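Local coordinates for putative N-acetylmuramoyl-L-alanine amidase,autolysin cwp6 (Peptoclostridium difficile, PDB 5J72), which probably hydrolyses the N-acetylmuramoyl-L-alanine amide bond of peptidoglycan with a zinc-dependent amidase domain, and carries CWB2 modules that anchor it to the cell wall, at residues A[589-594]-A[599-604]; A[273-278]-A[391-396]; A[141-146]-A[416-421]. All coordinates share one frame; numbering follows the deposited sequence. Where two conformers were deposited one is given.

Contact 1. Residues A[589-594]-A[599-604]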
loop_
_atom_site.group_PDB
_atom_site.type_symbol
_atom_site.label_atom_id
_atom_site.label_comp_id
_atom_site.label_asym_id
_atom_site.label_seq_id
_atom_site.Cartn_x
_atom_site.Cartn_y
_atom_site.Cartn_z
ATOM N N LEU A 589 -30.073 21.629 -15.580
ATOM C CA LEU A 589 -29.284 20.855 -14.607
ATOM C C LEU A 589 -28.896 21.693 -13.427
ATOM O O LEU A 589 -28.259 22.749 -13.536
ATOM C CB LEU A 589 -28.002 20.302 -15.325
ATOM C CG LEU A 589 -28.307 19.268 -16.351
ATOM C CD1 LEU A 589 -27.047 19.062 -17.221
ATOM C CD2 LEU A 589 -28.721 17.931 -15.722
ATOM N N TYR A 590 -29.261 21.215 -12.252
ATOM C CA TYR A 590 -28.936 21.896 -10.997
ATOM C C TYR A 590 -27.456 22.232 -10.889
ATOM O O TYR A 590 -27.092 23.360 -10.501
ATOM C CB TYR A 590 -29.344 20.963 -9.808
ATOM C CG TYR A 590 -29.325 21.660 -8.466
ATOM C CD1 TYR A 590 -28.124 22.022 -7.863
ATOM C CD2 TYR A 590 -30.515 21.984 -7.811
ATOM C CE1 TYR A 590 -28.102 22.688 -6.648
ATOM C CE2 TYR A 590 -30.502 22.657 -6.594
ATOM C CZ TYR A 590 -29.291 23.005 -6.016
ATOM O OH TYR A 590 -29.246 23.679 -4.821
ATOM N N VAL A 591 -26.561 21.269 -11.263
ATOM C CA VAL A 591 -25.106 21.604 -11.004
ATOM C C VAL A 591 -24.577 22.645 -11.970
ATOM O O VAL A 591 -23.471 23.167 -11.756
ATOM C CB VAL A 591 -24.224 20.332 -11.005
ATOM C CG1 VAL A 591 -24.701 19.403 -9.871
ATOM C CG2 VAL A 591 -24.298 19.598 -12.347
ATOM N N LEU A 592 -25.357 22.947 -13.029
ATOM C CA LEU A 592 -24.946 24.007 -13.956
ATOM C C LEU A 592 -25.597 25.329 -13.494
ATOM O O LEU A 592 -24.932 26.326 -13.276
ATOM C CB LEU A 592 -25.415 23.648 -15.391
ATOM C CG LEU A 592 -24.350 22.979 -16.256
ATOM C CD1 LEU A 592 -23.816 21.735 -15.584
ATOM C CD2 LEU A 592 -24.904 22.648 -17.607
ATOM N N ARG A 593 -26.908 25.295 -13.282
ATOM C CA ARG A 593 -27.664 26.504 -12.928
ATOM C C ARG A 593 -27.224 27.120 -11.647
ATOM O O ARG A 593 -27.153 28.340 -11.542
ATOM C CB ARG A 593 -29.169 26.135 -12.863
ATOM C CG ARG A 593 -30.090 27.347 -12.462
ATOM C CD ARG A 593 -31.571 26.878 -12.499
ATOM N NE ARG A 593 -31.880 26.046 -11.332
ATOM C CZ ARG A 593 -32.007 24.721 -11.328
ATOM N NH1 ARG A 593 -31.884 24.027 -12.459
ATOM N NH2 ARG A 593 -32.215 24.073 -10.184
ATOM N N ASN A 594 -26.889 26.314 -10.652
ATOM C CA ASN A 594 -26.541 26.880 -9.358
ATOM C C ASN A 594 -25.059 26.958 -9.062
ATOM O O ASN A 594 -24.654 27.243 -7.935
ATOM C CB ASN A 594 -27.220 26.029 -8.259
ATOM C CG ASN A 594 -28.691 26.291 -8.252
ATOM O OD1 ASN A 594 -29.075 27.459 -8.343
ATOM N ND2 ASN A 594 -29.569 25.294 -8.231
ATOM N N ALA A 599 -19.012 24.960 -15.246
ATOM C CA ALA A 599 -19.485 23.612 -14.964
ATOM C C ALA A 599 -20.050 22.956 -16.154
ATOM O O ALA A 599 -20.698 23.621 -16.954
ATOM C CB ALA A 599 -20.582 23.682 -13.883
ATOM N N ILE A 600 -19.815 21.659 -16.323
ATOM C CA ILE A 600 -20.356 20.890 -17.425
ATOM C C ILE A 600 -20.761 19.554 -16.880
ATOM O O ILE A 600 -20.343 19.169 -15.766
ATOM C CB ILE A 600 -19.359 20.617 -18.563
ATOM C CG1 ILE A 600 -18.079 19.928 -17.951
ATOM C CG2 ILE A 600 -18.953 21.978 -19.263
ATOM C CD1 ILE A 600 -17.169 19.408 -19.011
ATOM N N LEU A 601 -21.535 18.822 -17.659
ATOM C CA LEU A 601 -21.947 17.500 -17.279
ATOM C C LEU A 601 -21.731 16.591 -18.442
ATOM O O LEU A 601 -22.325 16.738 -19.508
ATOM C CB LEU A 601 -23.399 17.432 -16.792
ATOM C CG LEU A 601 -23.902 16.071 -16.280
ATOM C CD1 LEU A 601 -24.969 16.309 -15.230
ATOM C CD2 LEU A 601 -24.468 15.175 -17.355
ATOM N N VAL A 602 -20.856 15.615 -18.246
ATOM C CA VAL A 602 -20.488 14.665 -19.267
ATOM C C VAL A 602 -21.328 13.436 -19.197
ATOM O O VAL A 602 -21.395 12.820 -18.144
ATOM C CB VAL A 602 -18.997 14.237 -19.082
ATOM C CG1 VAL A 602 -18.573 13.240 -20.166
ATOM C CG2 VAL A 602 -18.090 15.480 -19.084
ATOM N N GLU A 603 -21.998 13.053 -20.331
ATOM C CA GLU A 603 -22.726 11.784 -20.388
ATOM C C GLU A 603 -21.798 10.927 -21.207
ATOM O O GLU A 603 -21.883 10.945 -22.460
ATOM C CB GLU A 603 -24.070 11.943 -21.100
ATOM C CG GLU A 603 -24.972 12.861 -20.296
ATOM C CD GLU A 603 -25.741 12.082 -19.219
ATOM O OE1 GLU A 603 -25.471 10.892 -19.026
ATOM O OE2 GLU A 603 -26.613 12.679 -18.577
ATOM N N CYS A 604 -20.879 10.188 -20.535
ATOM C CA CYS A 604 -19.827 9.407 -21.200
ATOM C C CYS A 604 -20.259 8.502 -22.320
ATOM O O CYS A 604 -19.580 8.395 -23.337
ATOM C CB CYS A 604 -19.081 8.570 -20.158
ATOM S SG CYS A 604 -18.433 9.568 -18.794
#

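Contact 2. Residues A[273-278]-A[391-396]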
loop_
_atom_site.group_PDB
_atom_site.type_symbol
_atom_site.label_atom_id
_atom_site.label_comp_id
_atom_site.label_asym_id
_atom_site.label_seq_id
_atom_site.Cartn_x
_atom_site.Cartn_y
_atom_site.Cartn_z
ATOM N N ALA A 273 2.514 -8.731 -7.213
ATOM C CA ALA A 273 3.349 -9.446 -6.229
ATOM C C ALA A 273 3.819 -8.408 -5.133
ATOM O O ALA A 273 3.724 -8.652 -3.928
ATOM C CB ALA A 273 4.550 -10.084 -6.941
ATOM N N LEU A 274 4.311 -7.279 -5.562
ATOM C CA LEU A 274 4.752 -6.251 -4.622
ATOM C C LEU A 274 3.619 -5.804 -3.720
ATOM O O LEU A 274 3.796 -5.701 -2.502
ATOM C CB LEU A 274 5.171 -4.992 -5.505
ATOM C CG LEU A 274 5.762 -3.785 -4.755
ATOM C CD1 LEU A 274 6.480 -2.872 -5.740
ATOM C CD2 LEU A 274 4.733 -2.950 -4.074
ATOM N N ASN A 275 2.426 -5.554 -4.305
ATOM C CA ASN A 275 1.305 -5.100 -3.479
ATOM C C ASN A 275 0.879 -6.104 -2.386
ATOM O O ASN A 275 0.390 -5.658 -1.381
ATOM C CB ASN A 275 0.044 -4.815 -4.406
ATOM C CG ASN A 275 0.156 -3.389 -4.976
ATOM O OD1 ASN A 275 0.668 -2.501 -4.271
ATOM N ND2 ASN A 275 -0.224 -3.110 -6.248
ATOM N N ILE A 276 1.037 -7.465 -2.591
ATOM C CA ILE A 276 0.597 -8.405 -1.548
ATOM C C ILE A 276 1.786 -8.835 -0.618
ATOM O O ILE A 276 1.601 -9.595 0.323
ATOM C CB ILE A 276 -0.038 -9.635 -2.264
ATOM C CG1 ILE A 276 -0.847 -10.473 -1.255
ATOM C CG2 ILE A 276 1.090 -10.503 -2.933
ATOM C CD1 ILE A 276 -2.038 -9.682 -0.555
ATOM N N SER A 277 2.980 -8.309 -0.895
ATOM C CA SER A 277 4.218 -8.675 -0.178
ATOM C C SER A 277 4.140 -8.465 1.338
ATOM O O SER A 277 4.550 -9.342 2.126
ATOM C CB SER A 277 5.377 -7.784 -0.702
ATOM O OG SER A 277 5.975 -8.515 -1.737
ATOM N N SER A 278 3.612 -7.316 1.778
ATOM C CA SER A 278 3.618 -7.104 3.221
ATOM C C SER A 278 2.665 -8.059 3.876
ATOM O O SER A 278 2.926 -8.478 5.007
ATOM C CB SER A 278 3.281 -5.639 3.602
ATOM O OG SER A 278 1.945 -5.297 3.227
ATOM N N ILE A 391 2.100 -1.758 3.251
ATOM C CA ILE A 391 2.878 -0.797 2.486
ATOM C C ILE A 391 1.876 -0.108 1.515
ATOM O O ILE A 391 1.127 -0.787 0.803
ATOM C CB ILE A 391 3.962 -1.524 1.662
ATOM C CG1 ILE A 391 5.043 -2.081 2.649
ATOM C CG2 ILE A 391 4.628 -0.548 0.637
ATOM C CD1 ILE A 391 6.084 -2.987 1.889
ATOM N N LEU A 392 1.878 1.213 1.516
ATOM C CA LEU A 392 1.082 2.013 0.584
ATOM C C LEU A 392 2.018 2.526 -0.460
ATOM O O LEU A 392 3.095 3.008 -0.105
ATOM C CB LEU A 392 0.488 3.190 1.359
ATOM C CG LEU A 392 -0.486 4.024 0.490
ATOM C CD1 LEU A 392 -1.617 4.473 1.358
ATOM C CD2 LEU A 392 0.323 5.206 -0.101
ATOM N N ILE A 393 1.658 2.425 -1.773
ATOM C CA ILE A 393 2.541 2.992 -2.770
ATOM C C ILE A 393 1.803 4.159 -3.481
ATOM O O ILE A 393 0.598 4.074 -3.674
ATOM C CB ILE A 393 3.010 1.964 -3.840
ATOM C CG1 ILE A 393 1.814 1.261 -4.525
ATOM C CG2 ILE A 393 3.922 0.889 -3.113
ATOM C CD1 ILE A 393 2.275 0.351 -5.745
ATOM N N THR A 394 2.537 5.191 -3.862
ATOM C CA THR A 394 1.891 6.325 -4.520
ATOM C C THR A 394 2.994 7.039 -5.220
ATOM O O THR A 394 4.171 6.900 -4.883
ATOM C CB THR A 394 1.163 7.196 -3.481
ATOM O OG1 THR A 394 0.249 8.073 -4.165
ATOM C CG2 THR A 394 2.141 8.025 -2.607
ATOM N N PRO A 395 2.658 7.814 -6.271
ATOM C CA PRO A 395 3.758 8.508 -6.943
ATOM C C PRO A 395 4.410 9.577 -6.058
ATOM O O PRO A 395 3.832 10.022 -5.082
ATOM C CB PRO A 395 3.055 9.129 -8.205
ATOM C CG PRO A 395 1.886 8.229 -8.437
ATOM C CD PRO A 395 1.391 7.957 -7.014
ATOM N N LYS A 396 5.578 10.036 -6.465
ATOM C CA LYS A 396 6.317 11.030 -5.665
ATOM C C LYS A 396 5.582 12.355 -5.521
ATOM O O LYS A 396 5.716 13.006 -4.501
ATOM C CB LYS A 396 7.661 11.348 -6.343
ATOM C CG LYS A 396 8.579 10.183 -6.516
ATOM C CD LYS A 396 9.884 10.719 -7.091
ATOM C CE LYS A 396 9.999 10.391 -8.542
ATOM N NZ LYS A 396 11.220 9.591 -8.798
HETATM O O HOH W 1 0.816 -3.523 0.665
#

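Contact 3. Residues A[141-146]-A[416-421]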
loop_
_atom_site.group_PDB
_atom_site.type_symbol
_atom_site.label_atom_id
_atom_site.label_comp_id
_atom_site.label_asym_id
_atom_site.label_seq_id
_atom_site.Cartn_x
_atom_site.Cartn_y
_atom_site.Cartn_z
ATOM N N PHE A 141 20.417 1.352 -2.082
ATOM C CA PHE A 141 21.319 0.591 -1.184
ATOM C C PHE A 141 21.319 1.221 0.208
ATOM O O PHE A 141 21.214 0.486 1.171
ATOM C CB PHE A 141 22.773 0.586 -1.725
ATOM C CG PHE A 141 22.847 -0.134 -3.026
ATOM C CD1 PHE A 141 23.019 -1.508 -3.067
ATOM C CD2 PHE A 141 22.682 0.555 -4.234
ATOM C CE1 PHE A 141 23.022 -2.200 -4.287
ATOM C CE2 PHE A 141 22.687 -0.137 -5.451
ATOM C CZ PHE A 141 22.854 -1.509 -5.470
ATOM N N GLU A 142 21.457 2.589 0.308
ATOM C CA GLU A 142 21.466 3.211 1.622
ATOM C C GLU A 142 20.103 3.180 2.233
ATOM O O GLU A 142 20.006 3.137 3.464
ATOM C CB GLU A 142 21.946 4.679 1.598
ATOM C CG GLU A 142 23.406 4.837 1.207
ATOM C CD GLU A 142 23.617 4.774 -0.296
ATOM O OE1 GLU A 142 22.654 4.946 -1.071
ATOM O OE2 GLU A 142 24.758 4.531 -0.706
ATOM N N THR A 143 19.034 3.232 1.414
ATOM C CA THR A 143 17.702 3.159 2.001
ATOM C C THR A 143 17.514 1.748 2.651
ATOM O O THR A 143 16.954 1.692 3.752
ATOM C CB THR A 143 16.619 3.426 0.930
ATOM O OG1 THR A 143 16.628 4.815 0.711
ATOM C CG2 THR A 143 15.182 3.044 1.400
ATOM N N ALA A 144 17.978 0.667 1.987
ATOM C CA ALA A 144 17.835 -0.673 2.578
ATOM C C ALA A 144 18.609 -0.715 3.943
ATOM O O ALA A 144 18.155 -1.340 4.908
ATOM C CB ALA A 144 18.374 -1.731 1.640
ATOM N N VAL A 145 19.726 -0.021 4.024
ATOM C CA VAL A 145 20.476 0.003 5.295
ATOM C C VAL A 145 19.683 0.724 6.368
ATOM O O VAL A 145 19.677 0.288 7.535
ATOM C CB VAL A 145 21.863 0.670 5.057
ATOM C CG1 VAL A 145 22.583 0.946 6.419
ATOM C CG2 VAL A 145 22.744 -0.283 4.198
ATOM N N GLU A 146 18.984 1.850 6.033
ATOM C CA GLU A 146 18.256 2.517 7.103
ATOM C C GLU A 146 17.108 1.656 7.598
ATOM O O GLU A 146 16.740 1.748 8.760
ATOM C CB GLU A 146 17.718 3.877 6.652
ATOM C CG GLU A 146 18.866 4.848 6.327
ATOM C CD GLU A 146 19.781 5.058 7.576
ATOM O OE1 GLU A 146 21.006 4.828 7.481
ATOM O OE2 GLU A 146 19.255 5.408 8.636
ATOM N N TYR A 416 5.733 5.460 8.163
ATOM C CA TYR A 416 7.116 5.408 7.812
ATOM C C TYR A 416 7.291 5.831 6.398
ATOM O O TYR A 416 6.623 5.265 5.525
ATOM C CB TYR A 416 7.669 3.974 7.909
ATOM C CG TYR A 416 7.715 3.460 9.329
ATOM C CD1 TYR A 416 8.903 3.409 10.027
ATOM C CD2 TYR A 416 6.568 2.987 9.953
ATOM C CE1 TYR A 416 8.953 2.884 11.345
ATOM C CE2 TYR A 416 6.610 2.468 11.249
ATOM C CZ TYR A 416 7.804 2.421 11.930
ATOM O OH TYR A 416 7.769 1.883 13.217
ATOM N N GLN A 417 8.152 6.770 6.135
ATOM C CA GLN A 417 8.403 7.198 4.759
ATOM C C GLN A 417 9.641 6.473 4.254
ATOM O O GLN A 417 10.756 6.643 4.753
ATOM C CB GLN A 417 8.636 8.719 4.721
ATOM C CG GLN A 417 9.141 9.209 3.389
ATOM C CD GLN A 417 9.264 10.755 3.446
ATOM O OE1 GLN A 417 8.976 11.359 4.472
ATOM N NE2 GLN A 417 9.668 11.395 2.333
ATOM N N ILE A 418 9.455 5.641 3.243
ATOM C CA ILE A 418 10.549 4.853 2.679
ATOM C C ILE A 418 11.213 5.520 1.511
ATOM O O ILE A 418 10.551 5.869 0.531
ATOM C CB ILE A 418 9.984 3.478 2.197
ATOM C CG1 ILE A 418 9.149 2.803 3.316
ATOM C CG2 ILE A 418 11.148 2.579 1.724
ATOM C CD1 ILE A 418 9.972 2.543 4.623
ATOM N N GLY A 419 12.506 5.699 1.579
ATOM C CA GLY A 419 13.187 6.283 0.460
ATOM C C GLY A 419 13.042 7.793 0.434
ATOM O O GLY A 419 12.266 8.412 1.126
ATOM N N ASP A 420 13.872 8.373 -0.410
ATOM C CA ASP A 420 13.917 9.805 -0.618
ATOM C C ASP A 420 13.288 10.164 -2.000
ATOM O O ASP A 420 13.446 9.409 -2.961
ATOM C CB ASP A 420 15.385 10.238 -0.637
ATOM C CG ASP A 420 15.473 11.740 -0.659
ATOM O OD1 ASP A 420 16.029 12.278 -1.626
ATOM O OD2 ASP A 420 14.962 12.379 0.298
ATOM N N GLY A 421 12.592 11.286 -2.094
ATOM C CA GLY A 421 12.040 11.691 -3.386
ATOM C C GLY A 421 10.568 12.018 -3.343
ATOM O O GLY A 421 10.103 12.769 -4.194
#

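Contact 1. Residues A[589-594]-A[599-604]
Leu589, at the N-cap position of the short helix 590-593, meets Leu601 of strand 599-606: Leu589 CD1 lies 4.0 Å from Leu601 CD1, and the two side chains cross at about a right angle. With CG beside its own backbone N (chi1 -68°), Leu589 can send both methyls to the strand, while Leu589 O accepts the backbone NH groups of Leu592 and Arg593 and so fixes the first turn. Val591 contributes two different surfaces. Its CG2 is 4.4 Å from Leu601 CD1, a looser apolar touch, and Val591 O rests 3.6 Å from Ala599 CB while accepting a hydrogen bond from Asn595 ND2. Leu592 then lies along the strand backbone. Leu592 CG is 3.8 Å from Ala599 O. Leu592 CD1 reaches Ile600 C at 4.0 Å. All this lies close to the metal centre of the amidase domain, the Leu601 side chain being about 4 Å from that of the zinc ligand His530. Van der Waals contact, methyl on methyl and carbon on carbonyl oxygen, therefore makes up the contact between the two segments, and it buries the Ala599 carbonyl oxygen without giving it a polar partner.

Contact 2. Residues A[273-278]-A[391-396]
Asn275 and Ile393 meet at about a right angle, polar atom against methyl: Asn275 OD1 is 3.6 Å from Ile393 CD1. Ile393 makes this approach with CG1 held between its backbone N and carbonyl carbon (chi1 55°), an orientation that leaves CG2 for Leu274. That second pairing is apolar, Leu274 CD2 lying 4.0 Å from Ile393 CG2, though Leu274 was deposited in two conformers and the distance belongs to one of them. At the other end of the helical segment, Ser278 CB packs 4.1 Å from Ile391 CG1.

The polar links are indirect. A water lies 3.0 Å from Asn275 O and 2.8 Å from Ile391 O, bonded to both carbonyls, although its protons have further acceptors to serve. Asn350 of helix 346-357 forms the protein bridge: its ND2 bonds to Asn275 OD1 and to Ile391 O, and its OD1 accepts from Ile393 N. Asn275 ND2 bonds to Arg346 O, and Ser278 OG to Tyr358 OH.

The 273-278 part of helix 270-283 and strand 391-394 run at 150° to each other, roughly antiparallel, with their axes 8.4 Å apart at closest. At that spacing methyl and methylene groups touch directly, whereas the buried polar groups turn to the water and to residues outside the two segments; through Asn350 and the water, the second CWB2 repeat is tied to the third.

Contact 3. Residues A[141-146]-A[416-421]
Thr143 supplies the helix side of this small contact, and its side chain can be followed outward against Gly419 and Ile418. The path starts at Thr143 CB, which points toward the 416-421 segment and is 4.5 Å from Gly419 CA. From there the side chain forks. Thr143 OG1, placed beside the helix backbone N by a chi1 of -76°, comes within 3.7 Å of Gly419 CA, but is hydrogen-bonded to Gly137 N, with a weak bond to Thr139 O. The hydroxyl thus binds the backbone of the connection 136-139 that leads into helix 140-151, while its flank rests on the glycine. The other branch, Thr143 CG2, ends 3.8 Å from Gly419 N, and lies 4.1 Å from the methyl Ile418 CG2. Gly419 leaves the strand at phi 80°, psi 167°, where a CB would press on the carbonyl O of Ile418; the backbone turn, not Thr143, accounts for the glycine. Far from the annotated metal sites, this packing joins helix 140-151 of the first CWB2 repeat to the end of strand 411-418 of the third, burying 90 Å². Asp376 of helix 375-387 touches both Thr143 and Ile418, and Thr379 of the same helix touches Ala144. Strand 411-418, which delivers Ile418, is hydrogen-bonded to strand 362-370 and to strand 128-135, both parallel to it.

In the fold
Contacts 2 and 3 are neighbours, their centres 14 Å apart, and they touch where Lys396 CB lies 3.6 Å from Gly421 O. Strands 391-394 and 411-418 both pair with strand 362-370, and helix 375-387 touches side chains in both contacts. Along the chain, 141-146 comes first, then 273-278, 391-396 and 416-421, so contact 3 spans contact 2. Together they bring the first and second CWB2 repeats against the third, consistent with a compact anchoring module. Contact 1 follows in sequence, within the amidase domain, its centre 37 Å from contact 2 and 46 Å from contact 3, leaving the zinc centre well separated from the repeat interfaces.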